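PDB 3TS3: capsid polyprotein VP90 from Turkey astrovirus 2, which builds the icosahedral shell of the virion, probably by self-assembly, the chain here being the globular projection domain that forms the capsid spike. Local coordinates for residues D11-F17 against K103-I109. Sequence-based numbering, arbitrary orientation.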
# COMPACT_ATOMS: atom_id res chain seq x y z
N ASP C 11 6.91 -0.26 21.23
CA ASP C 11 7.93 0.48 20.53
C ASP C 11 9.20 -0.34 20.43
O ASP C 11 9.49 -1.15 21.30
CB ASP C 11 8.19 1.82 21.22
CG ASP C 11 8.69 2.90 20.26
OD1 ASP C 11 9.00 2.57 19.11
OD2 ASP C 11 8.73 4.07 20.67
N GLN C 12 9.94 -0.15 19.35
CA GLN C 12 11.21 -0.81 19.15
C GLN C 12 12.21 0.20 18.60
O GLN C 12 11.85 1.06 17.83
CB GLN C 12 11.06 -1.95 18.14
CG GLN C 12 12.34 -2.68 17.87
CD GLN C 12 12.33 -3.41 16.54
OE1 GLN C 12 11.52 -4.29 16.31
NE2 GLN C 12 13.27 -3.07 15.68
N TYR C 13 13.47 0.07 18.99
CA TYR C 13 14.51 0.91 18.43
C TYR C 13 14.70 0.55 16.96
O TYR C 13 14.81 -0.62 16.61
CB TYR C 13 15.84 0.71 19.19
CG TYR C 13 17.10 1.25 18.53
CD1 TYR C 13 17.41 2.60 18.57
CD2 TYR C 13 18.00 0.40 17.90
CE1 TYR C 13 18.57 3.08 17.97
CE2 TYR C 13 19.15 0.88 17.30
CZ TYR C 13 19.43 2.22 17.34
OH TYR C 13 20.58 2.69 16.75
N THR C 14 14.73 1.56 16.10
CA THR C 14 15.12 1.37 14.71
C THR C 14 16.27 2.35 14.52
O THR C 14 16.20 3.46 14.99
CB THR C 14 13.98 1.63 13.72
OG1 THR C 14 13.45 2.94 13.91
CG2 THR C 14 12.86 0.61 13.93
N PRO C 15 17.34 1.91 13.87
CA PRO C 15 18.58 2.70 13.77
C PRO C 15 18.55 4.01 12.99
O PRO C 15 19.21 4.96 13.37
CB PRO C 15 19.58 1.71 13.17
CG PRO C 15 18.77 0.76 12.41
CD PRO C 15 17.44 0.65 13.11
N TYR C 16 17.80 4.04 11.89
CA TYR C 16 17.74 5.21 11.02
C TYR C 16 16.36 5.31 10.40
O TYR C 16 15.57 4.39 10.50
CB TYR C 16 18.81 5.14 9.92
CG TYR C 16 20.21 5.02 10.47
CD1 TYR C 16 20.85 3.80 10.50
CD2 TYR C 16 20.88 6.13 10.98
CE1 TYR C 16 22.11 3.68 11.01
CE2 TYR C 16 22.15 6.01 11.49
CZ TYR C 16 22.75 4.78 11.50
OH TYR C 16 24.02 4.63 12.01
N PHE C 17 16.09 6.43 9.74
CA PHE C 17 14.78 6.63 9.13
C PHE C 17 14.58 5.50 8.12
O PHE C 17 13.55 4.84 8.12
CB PHE C 17 14.78 8.00 8.43
CG PHE C 17 13.41 8.50 8.01
CD1 PHE C 17 12.70 7.85 7.04
CD2 PHE C 17 12.89 9.64 8.57
CE1 PHE C 17 11.47 8.32 6.65
CE2 PHE C 17 11.66 10.12 8.18
CZ PHE C 17 10.95 9.46 7.23
N LYS C 103 4.77 4.76 14.98
CA LYS C 103 5.32 4.89 16.32
C LYS C 103 6.85 4.88 16.35
O LYS C 103 7.47 5.74 16.94
CB LYS C 103 4.80 3.76 17.21
CG LYS C 103 5.38 3.77 18.61
CD LYS C 103 5.02 2.52 19.38
CE LYS C 103 3.55 2.48 19.71
NZ LYS C 103 3.31 1.37 20.68
N THR C 104 7.46 3.90 15.69
CA THR C 104 8.92 3.84 15.63
C THR C 104 9.51 5.04 14.87
O THR C 104 10.60 5.51 15.16
CB THR C 104 9.47 2.50 15.09
OG1 THR C 104 9.15 2.37 13.71
CG2 THR C 104 8.89 1.32 15.87
N LEU C 105 8.77 5.53 13.89
CA LEU C 105 9.22 6.63 13.07
C LEU C 105 9.40 7.91 13.90
O LEU C 105 10.10 8.81 13.50
CB LEU C 105 8.28 6.86 11.89
CG LEU C 105 8.76 7.81 10.79
CD1 LEU C 105 10.09 7.39 10.19
CD2 LEU C 105 7.69 7.90 9.72
N LYS C 106 8.77 7.94 15.07
CA LYS C 106 8.86 9.12 15.93
C LYS C 106 10.31 9.33 16.34
O LYS C 106 10.72 10.43 16.66
CB LYS C 106 7.97 8.98 17.17
CG LYS C 106 6.49 9.12 16.89
CD LYS C 106 5.67 9.07 18.18
CE LYS C 106 4.18 9.20 17.86
NZ LYS C 106 3.33 9.13 19.08
N GLN C 107 11.08 8.25 16.34
CA GLN C 107 12.49 8.31 16.68
C GLN C 107 13.29 9.13 15.67
O GLN C 107 14.37 9.60 15.97
CB GLN C 107 13.08 6.92 16.78
CG GLN C 107 12.51 6.09 17.89
CD GLN C 107 12.80 4.61 17.73
OE1 GLN C 107 13.90 4.22 17.38
NE2 GLN C 107 11.79 3.79 17.99
N HIS C 108 12.77 9.23 14.46
CA HIS C 108 13.50 9.86 13.37
C HIS C 108 12.82 11.04 12.68
O HIS C 108 13.44 11.71 11.87
CB HIS C 108 13.81 8.79 12.33
CG HIS C 108 14.31 7.51 12.92
ND1 HIS C 108 15.59 7.38 13.40
CD2 HIS C 108 13.70 6.33 13.15
CE1 HIS C 108 15.75 6.16 13.89
NE2 HIS C 108 14.61 5.50 13.74
N ILE C 109 11.55 11.26 12.99
CA ILE C 109 10.75 12.25 12.27
C ILE C 109 11.27 13.67 12.43
O ILE C 109 11.07 14.50 11.56
CB ILE C 109 9.23 12.10 12.57
CG1 ILE C 109 8.40 12.87 11.55
CG2 ILE C 109 8.90 12.51 14.00
CD1 ILE C 109 8.54 12.38 10.13
O HOH W 1 9.38 5.81 18.96
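In the astrovirus capsid spike, the N-terminal loop 11-17 runs along one side of the short helix following strand 98-101 and the turn that continues it; Gln-107 binds the loop through its backbone, His-108 chiefly through the Thr-14 hydroxyl. The Gln-107 carboxamide pairs with the loop as a residue of a parallel strand would, using the O of one residue and the N-H two residues on: NE2 donates to Gln-12 O at 2.7 Å, while OE1 accepts from Thr-14 N at 3.1 Å. Both N-H...O angles are 170°, and Gln-12 O lies in the plane of the Gln-107 amide, although NE2 sits above the carbonyl plane of Gln-12. With chi2 at 163° the chain beyond CG is extended, which carries the amide up to the loop. NE2 also bonds weakly to Asp-11 OD1, and water 1 ties Asp-11 OD2 to Lys-103 O. His-108 NE2 donates to Thr-14 OG1, near the ring plane, at 2.8 Å and more weakly to Thr-14 O at the ring edge. One ring face lies against the backbone just after the bend at Pro-15, Tyr-16 C being 3.6 Å above it; Gln-107 CB lies against the opposite face. Thr-14 OG1 also bonds Gln-100, and Leu-4 of the second subunit packs on Thr-14 and Thr-104. Inward, next to Leu-88 and Ile-144, Leu-105 CD1 makes a CH-pi contact 3.7 Å from the Phe-17 ring centroid, 10° off the normal.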